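Side-chain contacts in pyrrolidone-carboxylate peptidase (Pyrococcus furiosus, PDB 1X10), which removes N-terminal pyroglutamyl (5-oxoproline) groups from polypeptides, as a homotetrameric thiol peptidase of the C15 family: residues Pro116-Lys119 against Ile120-Lys123; Tyr144-Tyr147 against Leu148-His152; Met187-Glu190 against Met191-Ala195. The protein carries 3 engineered substitutions. All coordinates share one frame; numbering follows the deposited sequence.

How the contacts relate
All three contacts are local: each pairs side chains about a turn apart along one helix or at its start, in helices 117-126, 141-156 and 189-206 of the alpha/beta fold. Contacts 1 and 3 open their helices, while contact 2 lies inside its own. Contacts 1 and 3 are closest, nearest atoms about 5 Å apart; contacts 2 and 3 flank the chain's centre, centres 24 Å apart. Contact 2 is nearest the catalytic residues: the Met-146 side chain is about 4 Å from that of Glu-79, and engineered Ser-142 precedes it in the same helix. In contact 1 the Ile-117 and Glu-79 side chains are about 7 Å apart; in contact 3 those of Ala-192 and His-166, about 10 Å.

Contact 1: residues Pro116-Lys119 against Ile120-Lys123; sequences PIKK and IMKK
Ile-120 lays its longer branch against Pro-116, four residues earlier. Ile-120 CG1 comes to 3.2 Å from Pro-116 O. The same CG1 of Ile-120 lies 4.1 Å from Pro-116 CG; one methylene thus touches both the carbonyl oxygen and the pyrrolidine ring. The two side chains cross obliquely. CG1 points back toward the start of the helix because it stands opposite the carbonyl carbon and beside the backbone N (chi1 -69°). The aliphatic part of Lys-118 lies alongside Met-121 and points the same way, Lys-118 CD meeting the terminal methyl, Met-121 CE, at 4.1 Å; the bend of the methionine at its last torsion brings that methyl within reach.

Backbone bonds fix this spacing. Ile-120 N donates to Pro-116 O at 3.0 Å, and this bond begins the i to i+4 series at the N-cap residue of helix 117-126. Met-121 N to Ile-117 O, Lys-122 N to Lys-118 O and Lys-123 N to Lys-119 O continue it. The helix joins strand 110-112 to strand 131-134 and packs on the mixed sheet of the alpha/beta fold, where Ile-117, Ile-120 and Met-121 all touch Ile-78 of strand 76-83.

Charged ends find their mates beyond the segments. Lys-119, extended beyond CG, forms a salt bridge with Glu-206 at the end of helix 189-206, and Lys-122 forms one with Glu-126 a turn further along its own helix. Lys-118 NZ crosses the subunit boundary to a salt bridge with Asp-100 of the second subunit, while its CD remains beside the methionine methyl.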
ATOM      1  N   PRO A 116       6.361   1.466  28.999  1.00 12.24           N
ATOM      2  CA  PRO A 116       7.478   0.595  28.620  1.00 12.79           C
ATOM      3  C   PRO A 116       7.111   0.016  27.251  1.00 13.11           C
ATOM      4  O   PRO A 116       6.754  -1.155  27.130  1.00 12.69           O
ATOM      5  CB  PRO A 116       7.483  -0.449  29.732  1.00 12.48           C
ATOM      6  CG  PRO A 116       6.006  -0.590  30.047  1.00 12.54           C
ATOM      7  CD  PRO A 116       5.527   0.849  30.046  1.00 12.45           C
ATOM      8  N   ILE A 117       7.202   0.858  26.222  1.00 13.69           N
ATOM      9  CA  ILE A 117       6.808   0.464  24.874  1.00 14.11           C
ATOM     10  C   ILE A 117       7.451  -0.785  24.288  1.00 14.80           C
ATOM     11  O   ILE A 117       6.764  -1.576  23.644  1.00 14.64           O
ATOM     12  CB  ILE A 117       6.959   1.643  23.875  1.00 13.99           C
ATOM     13  CG1 ILE A 117       8.428   2.003  23.666  1.00 14.52           C
ATOM     14  CG2 ILE A 117       6.199   2.861  24.404  1.00 13.14           C
ATOM     15  CD1 ILE A 117       8.621   3.119  22.628  1.00 15.49           C
ATOM     16  N   LYS A 118       8.749  -0.981  24.500  1.00 15.30           N
ATOM     17  CA  LYS A 118       9.396  -2.176  23.962  1.00 16.27           C
ATOM     18  C   LYS A 118       8.901  -3.448  24.659  1.00 15.73           C
ATOM     19  O   LYS A 118       8.696  -4.473  24.009  1.00 15.64           O
ATOM     20  CB  LYS A 118      10.923  -2.064  24.068  1.00 16.87           C
ATOM     21  CG  LYS A 118      11.548  -1.077  23.071  1.00 18.46           C
ATOM     22  CD  LYS A 118      11.201  -1.457  21.624  1.00 20.00           C
ATOM     23  CE  LYS A 118      11.767  -0.472  20.597  1.00 20.94           C
ATOM     24  NZ  LYS A 118      13.251  -0.528  20.479  1.00 21.55           N
ATOM     25  N   LYS A 119       8.707  -3.385  25.974  1.00 15.57           N
ATOM     26  CA  LYS A 119       8.213  -4.547  26.709  1.00 15.59           C
ATOM     27  C   LYS A 119       6.773  -4.860  26.305  1.00 14.71           C
ATOM     28  O   LYS A 119       6.380  -6.025  26.211  1.00 13.99           O
ATOM     29  CB  LYS A 119       8.287  -4.306  28.217  1.00 16.13           C
ATOM     30  CG  LYS A 119       9.703  -4.290  28.769  1.00 17.95           C
ATOM     31  CD  LYS A 119       9.697  -4.171  30.279  1.00 19.62           C
ATOM     32  CE  LYS A 119      11.105  -4.274  30.848  1.00 21.14           C
ATOM     33  NZ  LYS A 119      11.109  -4.128  32.329  1.00 22.65           N
ATOM     34  N   ILE A 120       5.982  -3.817  26.074  1.00 14.38           N
ATOM     35  CA  ILE A 120       4.599  -4.003  25.660  1.00 13.69           C
ATOM     36  C   ILE A 120       4.583  -4.696  24.293  1.00 14.59           C
ATOM     37  O   ILE A 120       3.871  -5.677  24.095  1.00 13.75           O
ATOM     38  CB  ILE A 120       3.861  -2.643  25.578  1.00 13.81           C
ATOM     39  CG1 ILE A 120       3.682  -2.076  26.988  1.00 13.05           C
ATOM     40  CG2 ILE A 120       2.517  -2.807  24.889  1.00 13.04           C
ATOM     41  CD1 ILE A 120       3.099  -0.673  27.026  1.00 13.82           C
ATOM     42  N   MET A 121       5.384  -4.194  23.357  1.00 15.12           N
ATOM     43  CA  MET A 121       5.438  -4.786  22.025  1.00 15.83           C
ATOM     44  C   MET A 121       5.845  -6.258  22.108  1.00 16.28           C
ATOM     45  O   MET A 121       5.288  -7.114  21.419  1.00 16.05           O
ATOM     46  CB  MET A 121       6.431  -4.024  21.141  1.00 16.62           C
ATOM     47  CG  MET A 121       6.617  -4.639  19.751  1.00 17.95           C
ATOM     48  SD  MET A 121       7.636  -3.647  18.603  1.00 19.53           S
ATOM     49  CE  MET A 121       9.298  -4.127  19.126  1.00 19.94           C
ATOM     50  N   LYS A 122       6.817  -6.543  22.964  1.00 16.60           N
ATOM     51  CA  LYS A 122       7.304  -7.902  23.136  1.00 17.17           C
ATOM     52  C   LYS A 122       6.212  -8.835  23.663  1.00 16.69           C
ATOM     53  O   LYS A 122       6.047  -9.947  23.172  1.00 16.52           O
ATOM     54  CB  LYS A 122       8.509  -7.897  24.080  1.00 18.05           C
ATOM     55  CG  LYS A 122       9.231  -9.230  24.202  1.00 20.19           C
ATOM     56  CD  LYS A 122       8.474 -10.208  25.077  1.00 22.54           C
ATOM     57  CE  LYS A 122       8.463  -9.771  26.541  1.00 23.47           C
ATOM     58  NZ  LYS A 122       7.702 -10.722  27.407  1.00 24.49           N
ATOM     59  N   LYS A 123       5.465  -8.382  24.664  1.00 16.59           N
ATOM     60  CA  LYS A 123       4.402  -9.205  25.230  1.00 15.94           C
ATOM     61  C   LYS A 123       3.280  -9.432  24.215  1.00 15.43           C
ATOM     62  O   LYS A 123       2.729 -10.531  24.115  1.00 14.12           O
ATOM     63  CB  LYS A 123       3.837  -8.552  26.493  1.00 17.38           C
ATOM     64  CG  LYS A 123       2.951  -9.472  27.308  1.00 19.27           C
ATOM     65  CD  LYS A 123       3.742 -10.688  27.779  1.00 21.78           C
ATOM     66  CE  LYS A 123       2.875 -11.642  28.587  1.00 23.16           C
ATOM     67  NZ  LYS A 123       2.376 -11.004  29.834  1.00 25.48           N
TER

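Contact 2: residues Tyr144-Tyr147 against Leu148-His152; sequences YVMY and LSLHH
Leu-148 brings one methyl, CD1, over the centre of the Tyr-144 ring in a CH-pi contact, 3.8 Å from the centroid and 13° off the ring normal. Leu-148 CG stands beside its own backbone N (chi1 -72°), which directs CD1 back to that ring. Leu-148 CG also sits 3.3 Å from Tyr-144 O, the carbonyl that accepts from Leu-148 N at 3.1 Å. The same i to i+4 pattern of helix 141-156 satisfies Val-145 O through Ser-149 N, Met-146 O through Leu-150 N and Tyr-147 O through His-151 N, the last at 2.8 Å. Extended Met-146 runs alongside Leu-150, its CE 4.1 Å from Leu-150 CD1.

The polar ends bond elsewhere: Tyr-144 OH accepts from Gly-46 N, Tyr-147 OH donates to Pro-108 O, and His-151 ND1 bonds to Tyr-111 OH. Ser-149 OG is held by two partners, Ser-162 OG and His-66 NE2. On the active-site side, the Met-146 side chain touches Glu-79. The chemistry thus divides: apolar side chains pack along the helix and against the sheet, while the hydroxyls and His-151 ND1 bond to neighbouring loops and strands, which probably fixes the turn and tilt of this helix beside the catalytic residues.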
ATOM      1  N   TYR A 144      -2.541  15.180  19.982  1.00 10.45           N
ATOM      2  CA  TYR A 144      -2.961  16.282  20.843  1.00 10.35           C
ATOM      3  C   TYR A 144      -3.120  15.779  22.284  1.00 10.35           C
ATOM      4  O   TYR A 144      -2.527  16.330  23.215  1.00  9.98           O
ATOM      5  CB  TYR A 144      -4.286  16.833  20.306  1.00 10.38           C
ATOM      6  CG  TYR A 144      -4.908  17.995  21.051  1.00 11.18           C
ATOM      7  CD1 TYR A 144      -4.372  19.283  20.969  1.00 11.63           C
ATOM      8  CD2 TYR A 144      -6.097  17.823  21.762  1.00 10.85           C
ATOM      9  CE1 TYR A 144      -5.020  20.376  21.571  1.00 11.55           C
ATOM     10  CE2 TYR A 144      -6.745  18.898  22.360  1.00 11.77           C
ATOM     11  CZ  TYR A 144      -6.206  20.168  22.258  1.00 11.86           C
ATOM     12  OH  TYR A 144      -6.885  21.222  22.818  1.00 12.62           O
ATOM     13  N   VAL A 145      -3.906  14.724  22.467  1.00 10.20           N
ATOM     14  CA  VAL A 145      -4.111  14.174  23.802  1.00 10.58           C
ATOM     15  C   VAL A 145      -2.839  13.512  24.337  1.00 10.75           C
ATOM     16  O   VAL A 145      -2.528  13.622  25.523  1.00  9.85           O
ATOM     17  CB  VAL A 145      -5.271  13.153  23.820  1.00 11.42           C
ATOM     18  CG1 VAL A 145      -6.586  13.859  23.522  1.00 10.69           C
ATOM     19  CG2 VAL A 145      -5.018  12.062  22.802  1.00 13.74           C
ATOM     20  N   MET A 146      -2.100  12.831  23.466  1.00 10.15           N
ATOM     21  CA  MET A 146      -0.864  12.186  23.897  1.00 10.52           C
ATOM     22  C   MET A 146       0.102  13.220  24.477  1.00 10.72           C
ATOM     23  O   MET A 146       0.705  12.999  25.530  1.00 10.80           O
ATOM     24  CB  MET A 146      -0.193  11.464  22.724  1.00 10.35           C
ATOM     25  CG  MET A 146       1.063  10.689  23.125  1.00  9.81           C
ATOM     26  SD  MET A 146       1.948   9.998  21.706  1.00 10.13           S
ATOM     27  CE  MET A 146       3.354   9.232  22.558  1.00  8.62           C
ATOM     28  N   TYR A 147       0.240  14.351  23.789  1.00 11.00           N
ATOM     29  CA  TYR A 147       1.139  15.407  24.233  1.00 11.09           C
ATOM     30  C   TYR A 147       0.681  16.036  25.550  1.00 10.95           C
ATOM     31  O   TYR A 147       1.478  16.209  26.473  1.00 10.61           O
ATOM     32  CB  TYR A 147       1.259  16.500  23.157  1.00 11.39           C
ATOM     33  CG  TYR A 147       2.271  17.568  23.514  1.00 12.39           C
ATOM     34  CD1 TYR A 147       3.621  17.417  23.187  1.00 12.46           C
ATOM     35  CD2 TYR A 147       1.895  18.686  24.263  1.00 12.08           C
ATOM     36  CE1 TYR A 147       4.569  18.342  23.598  1.00 11.78           C
ATOM     37  CE2 TYR A 147       2.842  19.618  24.688  1.00 12.21           C
ATOM     38  CZ  TYR A 147       4.177  19.439  24.355  1.00 12.38           C
ATOM     39  OH  TYR A 147       5.120  20.334  24.808  1.00 10.05           O
ATOM     40  N   LEU A 148      -0.597  16.387  25.628  1.00 10.59           N
ATOM     41  CA  LEU A 148      -1.145  17.004  26.830  1.00 11.16           C
ATOM     42  C   LEU A 148      -1.000  16.086  28.041  1.00 11.06           C
ATOM     43  O   LEU A 148      -0.716  16.543  29.148  1.00 10.96           O
ATOM     44  CB  LEU A 148      -2.622  17.366  26.615  1.00 11.37           C
ATOM     45  CG  LEU A 148      -2.855  18.555  25.675  1.00 12.16           C
ATOM     46  CD1 LEU A 148      -4.330  18.632  25.259  1.00 12.49           C
ATOM     47  CD2 LEU A 148      -2.424  19.833  26.384  1.00 12.43           C
ATOM     48  N   SER A 149      -1.181  14.788  27.834  1.00 10.63           N
ATOM     49  CA  SER A 149      -1.058  13.844  28.940  1.00 10.71           C
ATOM     50  C   SER A 149       0.387  13.803  29.431  1.00 10.66           C
ATOM     51  O   SER A 149       0.653  13.869  30.640  1.00 10.28           O
ATOM     52  CB  SER A 149      -1.513  12.447  28.500  1.00 11.02           C
ATOM     53  OG  SER A 149      -1.550  11.550  29.598  1.00 10.60           O
ATOM     54  N   LEU A 150       1.327  13.708  28.497  1.00 11.08           N
ATOM     55  CA  LEU A 150       2.739  13.664  28.860  1.00 11.65           C
ATOM     56  C   LEU A 150       3.202  14.985  29.480  1.00 11.85           C
ATOM     57  O   LEU A 150       4.047  14.990  30.377  1.00 12.36           O
ATOM     58  CB  LEU A 150       3.590  13.315  27.633  1.00 11.12           C
ATOM     59  CG  LEU A 150       3.518  11.838  27.244  1.00 11.46           C
ATOM     60  CD1 LEU A 150       4.066  11.634  25.844  1.00 10.84           C
ATOM     61  CD2 LEU A 150       4.285  11.010  28.267  1.00 11.49           C
ATOM     62  N   HIS A 151       2.643  16.095  29.006  1.00 12.35           N
ATOM     63  CA  HIS A 151       2.986  17.416  29.540  1.00 12.76           C
ATOM     64  C   HIS A 151       2.454  17.520  30.970  1.00 13.43           C
ATOM     65  O   HIS A 151       3.091  18.110  31.851  1.00 13.04           O
ATOM     66  CB  HIS A 151       2.360  18.515  28.674  1.00 13.87           C
ATOM     67  CG  HIS A 151       2.692  19.908  29.123  1.00 14.34           C
ATOM     68  ND1 HIS A 151       3.978  20.403  29.119  1.00 14.67           N
ATOM     69  CD2 HIS A 151       1.903  20.910  29.580  1.00 14.48           C
ATOM     70  CE1 HIS A 151       3.968  21.651  29.553  1.00 14.85           C
ATOM     71  NE2 HIS A 151       2.721  21.982  29.841  1.00 14.97           N
ATOM     72  N   HIS A 152       1.281  16.937  31.193  1.00 13.80           N
ATOM     73  CA  HIS A 152       0.655  16.940  32.513  1.00 14.18           C
ATOM     74  C   HIS A 152       1.551  16.173  33.485  1.00 14.79           C
ATOM     75  O   HIS A 152       1.749  16.575  34.636  1.00 14.28           O
ATOM     76  CB  HIS A 152      -0.711  16.265  32.436  1.00 14.98           C
ATOM     77  CG  HIS A 152      -1.550  16.459  33.659  1.00 15.64           C
ATOM     78  ND1 HIS A 152      -2.466  17.481  33.778  1.00 16.19           N
ATOM     79  CD2 HIS A 152      -1.598  15.773  34.825  1.00 15.55           C
ATOM     80  CE1 HIS A 152      -3.046  17.415  34.964  1.00 15.85           C
ATOM     81  NE2 HIS A 152      -2.537  16.388  35.619  1.00 16.00           N
TER

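Contact 3: residues Met187-Glu190 against Met191-Ala195; sequences MSYE and MALEA. Engineered in segment 187-190: Ser-188 (natural residue Cys). Engineered in segment 191-195: Ala-192 (natural residue Glu).
The N-terminal cap of helix 189-206 is formed here, with Ser-188 as N-cap residue. Its OG accepts from Met-191 N at 3.0 Å, N-H...O angle 152°, and lies 3.3 Å from Met-191 CB. A chi1 of 75° places OG between the backbone N and the carbonyl carbon, turned to the N-H of Met-191. Ser-188 is engineered, replacing the cysteine of the interchain disulfide. Its carbonyl O takes Ala-192 N at 3.1 Å and, weakly, Met-191 N; Ala-192 is also engineered, a glutamate in the natural sequence.

Just before the cap, the Met-187 and Met-191 side chains meet at about a right angle, sulfur to sulfur, with Met-187 SD 3.7 Å from Met-191 SD. Met-187 CG lies 3.9 Å from Met-191 SD. Pro-130 and Pro-168 also touch Met-187, and Met-191 packs on Pro-171 of the third subunit. An alanine in place of Met-187 would remove the thioether, and Met-191 SD would probably be left with a gap on this flank and more freedom to turn.

On another side of the turn, Tyr-189 and Leu-193 pair; the ring hydroxyl bonds to Asp-25, while Arg-21 makes a cation-pi contact with the ring. Leu-193 CB lies over one ring face, and Leu-193 CD2 comes to 3.9 Å from Tyr-189 CE2.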
ATOM      1  N   MET A 187      -8.361  -5.290  12.049  1.00 11.80           N
ATOM      2  CA  MET A 187      -7.971  -6.189  13.132  1.00 11.50           C
ATOM      3  C   MET A 187      -9.199  -6.345  14.020  1.00 11.39           C
ATOM      4  O   MET A 187      -9.876  -5.363  14.324  1.00 11.27           O
ATOM      5  CB  MET A 187      -6.800  -5.598  13.927  1.00 11.47           C
ATOM      6  CG  MET A 187      -6.325  -6.478  15.090  1.00 11.34           C
ATOM      7  SD  MET A 187      -4.804  -5.870  15.868  1.00 12.90           S
ATOM      8  CE  MET A 187      -3.566  -6.544  14.747  1.00 11.24           C
ATOM      9  N   SER A 188      -9.492  -7.574  14.432  1.00 11.60           N
ATOM     10  CA  SER A 188     -10.679  -7.828  15.247  1.00 12.11           C
ATOM     11  C   SER A 188     -10.775  -6.943  16.483  1.00 12.58           C
ATOM     12  O   SER A 188      -9.761  -6.549  17.064  1.00 12.53           O
ATOM     13  CB  SER A 188     -10.722  -9.294  15.684  1.00 12.87           C
ATOM     14  OG  SER A 188      -9.786  -9.533  16.722  1.00 14.32           O
ATOM     15  N   TYR A 189     -12.003  -6.638  16.890  1.00 12.42           N
ATOM     16  CA  TYR A 189     -12.216  -5.827  18.075  1.00 12.74           C
ATOM     17  C   TYR A 189     -11.632  -6.553  19.288  1.00 13.00           C
ATOM     18  O   TYR A 189     -11.007  -5.939  20.158  1.00 12.31           O
ATOM     19  CB  TYR A 189     -13.708  -5.592  18.316  1.00 12.64           C
ATOM     20  CG  TYR A 189     -13.951  -4.877  19.618  1.00 13.26           C
ATOM     21  CD1 TYR A 189     -13.660  -3.520  19.750  1.00 13.15           C
ATOM     22  CD2 TYR A 189     -14.366  -5.577  20.752  1.00 13.43           C
ATOM     23  CE1 TYR A 189     -13.764  -2.877  20.980  1.00 13.71           C
ATOM     24  CE2 TYR A 189     -14.474  -4.942  21.991  1.00 13.78           C
ATOM     25  CZ  TYR A 189     -14.166  -3.596  22.098  1.00 13.86           C
ATOM     26  OH  TYR A 189     -14.225  -2.979  23.324  1.00 13.64           O
ATOM     27  N   GLU A 190     -11.839  -7.867  19.334  1.00 13.30           N
ATOM     28  CA  GLU A 190     -11.343  -8.680  20.438  1.00 14.06           C
ATOM     29  C   GLU A 190      -9.830  -8.574  20.614  1.00 13.67           C
ATOM     30  O   GLU A 190      -9.333  -8.481  21.738  1.00 12.93           O
ATOM     31  CB  GLU A 190     -11.747 -10.149  20.245  1.00 15.48           C
ATOM     32  CG  GLU A 190     -13.246 -10.403  20.400  1.00 17.89           C
ATOM     33  CD  GLU A 190     -14.056  -9.942  19.198  1.00 18.91           C
ATOM     34  OE1 GLU A 190     -15.283  -9.774  19.347  1.00 21.24           O
ATOM     35  OE2 GLU A 190     -13.476  -9.762  18.108  1.00 17.99           O
ATOM     36  N   MET A 191      -9.093  -8.579  19.506  1.00 13.51           N
ATOM     37  CA  MET A 191      -7.643  -8.481  19.586  1.00 12.96           C
ATOM     38  C   MET A 191      -7.196  -7.081  19.998  1.00 12.61           C
ATOM     39  O   MET A 191      -6.234  -6.929  20.748  1.00 12.23           O
ATOM     40  CB  MET A 191      -6.992  -8.853  18.252  1.00 13.46           C
ATOM     41  CG  MET A 191      -5.472  -8.781  18.301  1.00 13.55           C
ATOM     42  SD  MET A 191      -4.654  -9.477  16.874  1.00 15.03           S
ATOM     43  CE  MET A 191      -4.716 -11.245  17.293  1.00 14.09           C
ATOM     44  N   ALA A 192      -7.891  -6.060  19.503  1.00 12.49           N
ATOM     45  CA  ALA A 192      -7.557  -4.682  19.846  1.00 12.19           C
ATOM     46  C   ALA A 192      -7.769  -4.473  21.347  1.00 12.29           C
ATOM     47  O   ALA A 192      -6.940  -3.863  22.030  1.00 11.68           O
ATOM     48  CB  ALA A 192      -8.437  -3.711  19.049  1.00 12.84           C
ATOM     49  N   LEU A 193      -8.883  -4.987  21.856  1.00 12.43           N
ATOM     50  CA  LEU A 193      -9.202  -4.859  23.273  1.00 12.84           C
ATOM     51  C   LEU A 193      -8.155  -5.569  24.122  1.00 13.03           C
ATOM     52  O   LEU A 193      -7.662  -5.014  25.106  1.00 12.97           O
ATOM     53  CB  LEU A 193     -10.592  -5.441  23.555  1.00 12.45           C
ATOM     54  CG  LEU A 193     -11.058  -5.498  25.014  1.00 12.62           C
ATOM     55  CD1 LEU A 193     -11.109  -4.090  25.611  1.00 12.35           C
ATOM     56  CD2 LEU A 193     -12.435  -6.154  25.080  1.00 12.60           C
ATOM     57  N   GLU A 194      -7.808  -6.791  23.735  1.00 13.17           N
ATOM     58  CA  GLU A 194      -6.821  -7.570  24.477  1.00 13.34           C
ATOM     59  C   GLU A 194      -5.459  -6.878  24.452  1.00 12.45           C
ATOM     60  O   GLU A 194      -4.723  -6.903  25.439  1.00 11.89           O
ATOM     61  CB  GLU A 194      -6.702  -8.983  23.892  1.00 14.64           C
ATOM     62  CG  GLU A 194      -5.681  -9.864  24.609  1.00 17.56           C
ATOM     63  CD  GLU A 194      -6.103 -10.235  26.024  1.00 19.42           C
ATOM     64  OE1 GLU A 194      -5.262 -10.792  26.768  1.00 21.36           O
ATOM     65  OE2 GLU A 194      -7.270  -9.980  26.396  1.00 20.61           O
ATOM     66  N   ALA A 195      -5.129  -6.259  23.324  1.00 11.55           N
ATOM     67  CA  ALA A 195      -3.862  -5.554  23.191  1.00 11.40           C
ATOM     68  C   ALA A 195      -3.769  -4.448  24.243  1.00 11.09           C
ATOM     69  O   ALA A 195      -2.736  -4.284  24.884  1.00 10.48           O
ATOM     70  CB  ALA A 195      -3.728  -4.957  21.779  1.00 11.06           C
TER